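Side-chain contacts in CELL division protein FTSZ homolog 1 (PDB 2VAP), which binds GTP and probably hydrolyses it while polymerising into the contractile Z ring that recruits other cell division proteins to the division site: residues A[166-169]-A[170-174]; A[202-205]-A[206-210]. All coordinates share one frame; numbering follows the deposited sequence.

Overall arrangement
Both contacts are local, each at the start of a helix, and both reach the same GDP. Interaction 1 comes first along the chain, at the N-terminal end of helix 167-181 in the GTPase domain. That helix connects neighbouring strands 153-160 and 186-191 of the six-stranded parallel sheet. Interaction 2 follows, at the start of the long helix 204-227. The centres are 19 Å apart and the nearest atoms about 7 Å, with no direct touch. The nucleotide bridges them: R169 of interaction 1 meets the ribose, and F208 of interaction 2 covers the guanine. The starts of two helices thus meet one nucleotide from different parts of the chain.

Interaction 1 (A[166-169]-A[170-174]); sequences GKVR and MKNAM. With GDP (guanosine-5'-diphosphate), chain B.
V168 and N172, one turn apart at the start of helix 167-181, run alongside each other in the same direction. This is the helix of the beta-alpha-beta unit formed with strands 153-160 and 186-191 in the tubulin/FtsZ GTPase domain. V168 meets the amide through one branch, with CG1 3.8 Å from OD1 of N172. The N172 side chain turns CG beside its own backbone N (chi1 -74°), and this lays the amide back over the previous turn. CG of N172 then sits 3.4 Å from O of V168. That same carbonyl accepts the backbone N of N172 at 2.9 Å, one of the regular i to i+4 bonds of the helix. K171 N to K167 O and A173 N to R169 O are further bonds of this kind.

G166 is the N-cap. Its O takes a weak bond from M170 N at 3.4 Å. A side chain at G166 would press on the carbonyl of the residue before, so the backbone here calls for glycine. On another side of the helix, the CB of A173 lies 3.3 Å from R169 O. A173 is buried, and its methyl packs against L131, P161 and L160. K171 runs outward to a long, weak ion pair with D348.

The R169 side chain leaves the helix and ends at the nucleotide. It is a GTP-binding residue and here reaches the ribose of GDP. Its chain bends at chi2 (-95°) and then extends, which brings an edge of the guanidinium to the ligand. E165, just before the helix, is hydrogen-bonded to the same GDP. The R169 bond is weak: NH1 donates to O3' of GDP at 3.3 Å, while CD of R169 lies 3.5 Å from the same oxygen.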
ATOM      1  N   GLY A 166       4.980 -16.200 -16.116  1.00 16.79           N
ATOM      2  CA  GLY A 166       4.094 -17.115 -16.833  1.00 17.81           C
ATOM      3  C   GLY A 166       2.617 -16.772 -16.775  1.00 21.00           C
ATOM      4  O   GLY A 166       2.191 -15.921 -15.987  1.00 17.69           O
ATOM      5  N   LYS A 167       1.841 -17.455 -17.613  1.00 17.56           N
ATOM      6  CA  LYS A 167       0.408 -17.199 -17.762  1.00 16.34           C
ATOM      7  C   LYS A 167      -0.417 -17.646 -16.556  1.00 18.93           C
ATOM      8  O   LYS A 167      -1.392 -16.986 -16.194  1.00 18.18           O
ATOM      9  CB  LYS A 167      -0.128 -17.868 -19.033  1.00 23.77           C
ATOM     10  CG  LYS A 167       0.456 -17.320 -20.328  1.00 36.75           C
ATOM     11  CD  LYS A 167      -0.067 -18.082 -21.535  1.00120.39           C
ATOM     12  CE  LYS A 167       0.572 -17.585 -22.822  1.00 82.20           C
ATOM     13  NZ  LYS A 167       0.065 -18.319 -24.013  1.00117.65           N
ATOM     14  N   VAL A 168      -0.027 -18.767 -15.947  1.00 19.45           N
ATOM     15  CA  VAL A 168      -0.730 -19.315 -14.781  1.00 15.88           C
ATOM     16  C   VAL A 168      -0.664 -18.348 -13.594  1.00 18.18           C
ATOM     17  O   VAL A 168      -1.682 -18.079 -12.948  1.00 17.15           O
ATOM     18  CB  VAL A 168      -0.188 -20.721 -14.385  1.00 20.11           C
ATOM     19  CG1 VAL A 168      -0.795 -21.199 -13.067  1.00 22.27           C
ATOM     20  CG2 VAL A 168      -0.470 -21.735 -15.487  1.00 21.96           C
ATOM     21  N   ARG A 169       0.532 -17.823 -13.329  1.00 15.65           N
ATOM     22  CA  ARG A 169       0.749 -16.851 -12.254  1.00 13.56           C
ATOM     23  C   ARG A 169      -0.120 -15.604 -12.426  1.00 13.91           C
ATOM     24  O   ARG A 169      -0.739 -15.142 -11.468  1.00 14.61           O
ATOM     25  CB  ARG A 169       2.230 -16.464 -12.165  1.00 19.28           C
ATOM     26  CG  ARG A 169       3.119 -17.509 -11.498  1.00 30.75           C
ATOM     27  CD  ARG A 169       3.311 -17.223 -10.015  1.00 23.37           C
ATOM     28  NE  ARG A 169       3.791 -18.396  -9.288  1.00 45.66           N
ATOM     29  CZ  ARG A 169       4.204 -18.389  -8.023  1.00 36.25           C
ATOM     30  NH1 ARG A 169       4.213 -17.263  -7.319  1.00 20.42           N
ATOM     31  NH2 ARG A 169       4.617 -19.515  -7.458  1.00 39.23           N
ATOM     32  N   MET A 170      -0.171 -15.076 -13.649  1.00 15.81           N
ATOM     33  CA  MET A 170      -0.969 -13.883 -13.939  1.00 14.19           C
ATOM     34  C   MET A 170      -2.472 -14.155 -13.834  1.00 13.61           C
ATOM     35  O   MET A 170      -3.208 -13.342 -13.271  1.00 13.05           O
ATOM     36  CB  MET A 170      -0.611 -13.300 -15.312  1.00 14.28           C
ATOM     37  CG  MET A 170      -1.349 -12.005 -15.667  1.00 13.56           C
ATOM     38  SD  MET A 170      -1.096 -10.646 -14.498  1.00 17.65           S
ATOM     39  CE  MET A 170       0.525 -10.067 -14.990  1.00 17.00           C
ATOM     40  N   LYS A 171      -2.914 -15.294 -14.367  1.00 15.76           N
ATOM     41  CA  LYS A 171      -4.321 -15.697 -14.287  1.00 13.26           C
ATOM     42  C   LYS A 171      -4.772 -15.822 -12.832  1.00 17.26           C
ATOM     43  O   LYS A 171      -5.819 -15.292 -12.455  1.00 16.53           O
ATOM     44  CB  LYS A 171      -4.560 -17.010 -15.042  1.00 16.06           C
ATOM     45  CG  LYS A 171      -6.025 -17.423 -15.133  1.00 20.86           C
ATOM     46  CD  LYS A 171      -6.179 -18.775 -15.817  1.00 47.17           C
ATOM     47  CE  LYS A 171      -7.632 -19.240 -15.823  1.00 49.55           C
ATOM     48  NZ  LYS A 171      -8.494 -18.418 -16.718  1.00 68.11           N
ATOM     49  N   ASN A 172      -3.971 -16.515 -12.023  1.00 15.58           N
ATOM     50  CA  ASN A 172      -4.232 -16.637 -10.588  1.00 12.76           C
ATOM     51  C   ASN A 172      -4.274 -15.276  -9.893  1.00 14.59           C
ATOM     52  O   ASN A 172      -5.173 -15.011  -9.093  1.00 12.37           O
ATOM     53  CB  ASN A 172      -3.201 -17.556  -9.921  1.00 15.31           C
ATOM     54  CG  ASN A 172      -3.433 -19.033 -10.230  1.00 18.86           C
ATOM     55  OD1 ASN A 172      -2.557 -19.866  -9.999  1.00 25.55           O
ATOM     56  ND2 ASN A 172      -4.613 -19.362 -10.749  1.00 19.27           N
ATOM     57  N   ALA A 173      -3.310 -14.416 -10.220  1.00 12.74           N
ATOM     58  CA  ALA A 173      -3.235 -13.064  -9.659  1.00 12.42           C
ATOM     59  C   ALA A 173      -4.479 -12.234  -9.965  1.00 11.89           C
ATOM     60  O   ALA A 173      -5.000 -11.541  -9.089  1.00 14.04           O
ATOM     61  CB  ALA A 173      -1.994 -12.350 -10.171  1.00 13.43           C
ATOM     62  N   MET A 174      -4.947 -12.314 -11.209  1.00 13.50           N
ATOM     63  CA  MET A 174      -6.096 -11.531 -11.660  1.00 17.06           C
ATOM     64  C   MET A 174      -7.413 -12.030 -11.074  1.00 17.88           C
ATOM     65  O   MET A 174      -8.327 -11.238 -10.836  1.00 16.92           O
ATOM     66  CB  MET A 174      -6.160 -11.494 -13.190  1.00 16.48           C
ATOM     67  CG  MET A 174      -5.067 -10.645 -13.839  1.00 13.90           C
ATOM     68  SD  MET A 174      -5.014  -8.933 -13.258  1.00 18.75           S
ATOM     69  CE  MET A 174      -6.604  -8.315 -13.813  1.00 24.91           C
TER
HETATM   70  PB  GDP B1355       2.922 -17.143  -1.915  1.00 14.91           P
HETATM   71  O1B GDP B1355       2.313 -18.483  -2.250  1.00 19.51           O
HETATM   72  O2B GDP B1355       3.791 -17.278  -0.687  1.00 14.57           O
HETATM   73  O3B GDP B1355       1.818 -16.147  -1.658  1.00 14.13           O
HETATM   74  O3A GDP B1355       3.804 -16.679  -3.179  1.00 14.00           O
HETATM   75  PA  GDP B1355       4.948 -15.546  -3.112  1.00 15.97           P
HETATM   76  O1A GDP B1355       4.607 -14.452  -2.131  1.00 14.10           O
HETATM   77  O2A GDP B1355       6.300 -16.153  -2.818  1.00 15.27           O
HETATM   78  O5' GDP B1355       4.935 -14.970  -4.611  1.00 15.10           O
HETATM   79  C5' GDP B1355       3.738 -14.427  -5.159  1.00 12.44           C
HETATM   80  C4' GDP B1355       4.092 -13.312  -6.129  1.00 13.42           C
HETATM   81  O4' GDP B1355       4.859 -12.306  -5.461  1.00 15.67           O
HETATM   82  C3' GDP B1355       4.954 -13.818  -7.274  1.00 16.51           C
HETATM   83  O3' GDP B1355       4.159 -14.185  -8.406  1.00 16.11           O
HETATM   84  C2' GDP B1355       5.896 -12.667  -7.566  1.00 14.34           C
HETATM   85  O2' GDP B1355       5.340 -11.806  -8.563  1.00 16.41           O
HETATM   86  C1' GDP B1355       5.974 -11.899  -6.258  1.00 15.42           C
HETATM   87  N9  GDP B1355       7.243 -12.167  -5.527  1.00 12.74           N
HETATM   88  C8  GDP B1355       7.875 -13.350  -5.366  1.00 17.18           C
HETATM   89  N7  GDP B1355       9.010 -13.206  -4.629  1.00 16.93           N
HETATM   90  C5  GDP B1355       9.112 -11.903  -4.302  1.00 18.35           C
HETATM   91  C6  GDP B1355      10.061 -11.055  -3.537  1.00 16.29           C
HETATM   92  O6  GDP B1355      11.077 -11.548  -3.002  1.00 20.16           O
HETATM   93  N1  GDP B1355       9.795  -9.740  -3.437  1.00 15.45           N
HETATM   94  C2  GDP B1355       8.706  -9.178  -4.002  1.00 15.78           C
HETATM   95  N2  GDP B1355       8.499  -7.846  -3.862  1.00 17.80           N
HETATM   96  N3  GDP B1355       7.800  -9.895  -4.715  1.00 14.03           N
HETATM   97  C4  GDP B1355       7.947 -11.230  -4.894  1.00 14.87           C

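Interaction 2 (A[202-205]-A[206-210]); sequences MPLK and LAFKV. With GDP (guanosine-5'-diphosphate), chain B.
P203 O accepts the backbone N of A207 at 2.8 Å, nearly in line with its C=O bond. P203 is the N-cap of helix 204-227, the long central helix of the FtsZ/tubulin fold that joins the GTPase domain to the C-terminal domain. The same oxygen also takes a weak bond from L206 N at 3.0 Å. One residue on, F208 N donates to L204 O at 3.0 Å.

Outward from these bonds, the F208 ring is held between its own helix and GDP. CG of F208 stands beside its backbone N (chi1 -77°), which sets the ring back beside L204. CG of L204 approaches the CE2 corner of the F208 ring at 3.7 Å. The guanine lies over one face of the ring, with N7 above its centre and C4 of GDP 3.5 Å from CD1 of F208. F162 adds a second aromatic contact, its ring plane about 75° from that of F208. With an alanine here, the guanine would probably lose its aromatic cover on this face, and a gap would open beside L204. E165, a GTP-binding residue, also touches the F208 side chain.

A separate apolar group forms on another side of the helix. M202 precedes the cap, and its chain bends at chi2 and chi3 to fold over the first turn. Its CG meets A207. The M202 and L206 side chains cross at about a right angle, with SD of M202 3.7 Å from CB of L206. F196 touches both M202 and A207. The P203 ring meets L206 as well: CG of P203 lies 3.8 Å from CD1 of L206. Farthest along the helix, the methyl CE of M202 ends 3.9 Å from CG2 of V210.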
ATOM      1  N   MET A 202      16.852  -5.999 -16.035  1.00 17.69           N
ATOM      2  CA  MET A 202      17.314  -6.394 -14.707  1.00 16.59           C
ATOM      3  C   MET A 202      17.075  -7.897 -14.539  1.00 12.23           C
ATOM      4  O   MET A 202      16.042  -8.404 -14.982  1.00 14.80           O
ATOM      5  CB  MET A 202      16.540  -5.607 -13.641  1.00 20.75           C
ATOM      6  CG  MET A 202      16.896  -5.923 -12.190  1.00 41.42           C
ATOM      7  SD  MET A 202      18.409  -5.124 -11.626  1.00 66.56           S
ATOM      8  CE  MET A 202      17.797  -3.516 -11.134  1.00 50.76           C
ATOM      9  N   PRO A 203      18.032  -8.621 -13.918  1.00 15.58           N
ATOM     10  CA  PRO A 203      17.789 -10.030 -13.607  1.00 13.12           C
ATOM     11  C   PRO A 203      16.584 -10.155 -12.684  1.00 13.18           C
ATOM     12  O   PRO A 203      16.405  -9.319 -11.793  1.00 16.05           O
ATOM     13  CB  PRO A 203      19.062 -10.457 -12.870  1.00 14.40           C
ATOM     14  CG  PRO A 203      20.093  -9.487 -13.293  1.00 21.39           C
ATOM     15  CD  PRO A 203      19.371  -8.191 -13.476  1.00 21.11           C
ATOM     16  N   LEU A 204      15.766 -11.182 -12.906  1.00 15.60           N
ATOM     17  CA  LEU A 204      14.506 -11.342 -12.177  1.00 13.06           C
ATOM     18  C   LEU A 204      14.683 -11.306 -10.658  1.00 17.36           C
ATOM     19  O   LEU A 204      13.906 -10.649  -9.961  1.00 19.17           O
ATOM     20  CB  LEU A 204      13.776 -12.620 -12.611  1.00 18.13           C
ATOM     21  CG  LEU A 204      12.365 -12.861 -12.058  1.00 17.78           C
ATOM     22  CD1 LEU A 204      11.397 -11.750 -12.459  1.00 21.16           C
ATOM     23  CD2 LEU A 204      11.836 -14.215 -12.505  1.00 20.68           C
ATOM     24  N   LYS A 205      15.705 -11.997 -10.157  1.00 19.49           N
ATOM     25  CA  LYS A 205      15.977 -12.044  -8.715  1.00 22.33           C
ATOM     26  C   LYS A 205      16.274 -10.664  -8.120  1.00 21.65           C
ATOM     27  O   LYS A 205      15.937 -10.398  -6.966  1.00 26.50           O
ATOM     28  CB  LYS A 205      17.097 -13.043  -8.387  1.00 24.05           C
ATOM     29  CG  LYS A 205      18.464 -12.722  -8.984  1.00 27.32           C
ATOM     30  CD  LYS A 205      19.502 -13.742  -8.544  1.00 39.62           C
ATOM     31  CE  LYS A 205      20.889 -13.374  -9.044  1.00 45.66           C
ATOM     32  NZ  LYS A 205      21.911 -14.369  -8.616  1.00 60.33           N
ATOM     33  N   LEU A 206      16.892  -9.794  -8.916  1.00 17.25           N
ATOM     34  CA  LEU A 206      17.186  -8.425  -8.492  1.00 15.44           C
ATOM     35  C   LEU A 206      16.006  -7.487  -8.753  1.00 19.36           C
ATOM     36  O   LEU A 206      15.845  -6.478  -8.064  1.00 18.80           O
ATOM     37  CB  LEU A 206      18.460  -7.904  -9.167  1.00 23.62           C
ATOM     38  CG  LEU A 206      19.772  -8.652  -8.886  1.00 25.46           C
ATOM     39  CD1 LEU A 206      20.881  -8.151  -9.797  1.00 27.50           C
ATOM     40  CD2 LEU A 206      20.191  -8.544  -7.421  1.00 35.22           C
ATOM     41  N   ALA A 207      15.186  -7.829  -9.747  1.00 14.14           N
ATOM     42  CA  ALA A 207      13.951  -7.094 -10.029  1.00 13.88           C
ATOM     43  C   ALA A 207      12.949  -7.229  -8.882  1.00 13.64           C
ATOM     44  O   ALA A 207      12.164  -6.313  -8.628  1.00 17.08           O
ATOM     45  CB  ALA A 207      13.335  -7.561 -11.341  1.00 14.05           C
ATOM     46  N   PHE A 208      12.984  -8.371  -8.193  1.00 15.23           N
ATOM     47  CA  PHE A 208      12.168  -8.581  -6.994  1.00 15.65           C
ATOM     48  C   PHE A 208      12.593  -7.668  -5.844  1.00 21.49           C
ATOM     49  O   PHE A 208      11.760  -7.262  -5.030  1.00 19.73           O
ATOM     50  CB  PHE A 208      12.212 -10.045  -6.542  1.00 18.22           C
ATOM     51  CG  PHE A 208      11.360 -10.969  -7.371  1.00 19.05           C
ATOM     52  CD1 PHE A 208      10.024 -10.671  -7.629  1.00 20.15           C
ATOM     53  CD2 PHE A 208      11.888 -12.155  -7.871  1.00 22.57           C
ATOM     54  CE1 PHE A 208       9.234 -11.529  -8.389  1.00 21.31           C
ATOM     55  CE2 PHE A 208      11.104 -13.023  -8.630  1.00 26.72           C
ATOM     56  CZ  PHE A 208       9.776 -12.707  -8.890  1.00 21.77           C
ATOM     57  N   LYS A 209      13.887  -7.354  -5.781  1.00 15.66           N
ATOM     58  CA  LYS A 209      14.417  -6.423  -4.779  1.00 20.85           C
ATOM     59  C   LYS A 209      13.961  -4.988  -5.043  1.00 23.94           C
ATOM     60  O   LYS A 209      13.753  -4.213  -4.107  1.00 21.94           O
ATOM     61  CB  LYS A 209      15.947  -6.498  -4.715  1.00 19.70           C
ATOM     62  CG  LYS A 209      16.484  -7.787  -4.105  1.00 26.28           C
ATOM     63  CD  LYS A 209      18.005  -7.804  -4.099  1.00 42.96           C
ATOM     64  CE  LYS A 209      18.552  -9.097  -3.507  1.00 63.02           C
ATOM     65  NZ  LYS A 209      18.319  -9.198  -2.037  1.00 77.25           N
ATOM     66  N   VAL A 210      13.815  -4.641  -6.322  1.00 15.66           N
ATOM     67  CA  VAL A 210      13.240  -3.355  -6.722  1.00 16.48           C
ATOM     68  C   VAL A 210      11.755  -3.329  -6.349  1.00 17.81           C
ATOM     69  O   VAL A 210      11.255  -2.327  -5.830  1.00 15.60           O
ATOM     70  CB  VAL A 210      13.439  -3.077  -8.239  1.00 15.30           C
ATOM     71  CG1 VAL A 210      12.757  -1.777  -8.655  1.00 15.09           C
ATOM     72  CG2 VAL A 210      14.925  -3.022  -8.581  1.00 18.92           C
TER
HETATM   73  PB  GDP B1355       2.922 -17.143  -1.915  1.00 14.91           P
HETATM   74  O1B GDP B1355       2.313 -18.483  -2.250  1.00 19.51           O
HETATM   75  O2B GDP B1355       3.791 -17.278  -0.687  1.00 14.57           O
HETATM   76  O3B GDP B1355       1.818 -16.147  -1.658  1.00 14.13           O
HETATM   77  O3A GDP B1355       3.804 -16.679  -3.179  1.00 14.00           O
HETATM   78  PA  GDP B1355       4.948 -15.546  -3.112  1.00 15.97           P
HETATM   79  O1A GDP B1355       4.607 -14.452  -2.131  1.00 14.10           O
HETATM   80  O2A GDP B1355       6.300 -16.153  -2.818  1.00 15.27           O
HETATM   81  O5' GDP B1355       4.935 -14.970  -4.611  1.00 15.10           O
HETATM   82  C5' GDP B1355       3.738 -14.427  -5.159  1.00 12.44           C
HETATM   83  C4' GDP B1355       4.092 -13.312  -6.129  1.00 13.42           C
HETATM   84  O4' GDP B1355       4.859 -12.306  -5.461  1.00 15.67           O
HETATM   85  C3' GDP B1355       4.954 -13.818  -7.274  1.00 16.51           C
HETATM   86  O3' GDP B1355       4.159 -14.185  -8.406  1.00 16.11           O
HETATM   87  C2' GDP B1355       5.896 -12.667  -7.566  1.00 14.34           C
HETATM   88  O2' GDP B1355       5.340 -11.806  -8.563  1.00 16.41           O
HETATM   89  C1' GDP B1355       5.974 -11.899  -6.258  1.00 15.42           C
HETATM   90  N9  GDP B1355       7.243 -12.167  -5.527  1.00 12.74           N
HETATM   91  C8  GDP B1355       7.875 -13.350  -5.366  1.00 17.18           C
HETATM   92  N7  GDP B1355       9.010 -13.206  -4.629  1.00 16.93           N
HETATM   93  C5  GDP B1355       9.112 -11.903  -4.302  1.00 18.35           C
HETATM   94  C6  GDP B1355      10.061 -11.055  -3.537  1.00 16.29           C
HETATM   95  O6  GDP B1355      11.077 -11.548  -3.002  1.00 20.16           O
HETATM   96  N1  GDP B1355       9.795  -9.740  -3.437  1.00 15.45           N
HETATM   97  C2  GDP B1355       8.706  -9.178  -4.002  1.00 15.78           C
HETATM   98  N2  GDP B1355       8.499  -7.846  -3.862  1.00 17.80           N
HETATM   99  N3  GDP B1355       7.800  -9.895  -4.715  1.00 14.03           N
HETATM  100  C4  GDP B1355       7.947 -11.230  -4.894  1.00 14.87           C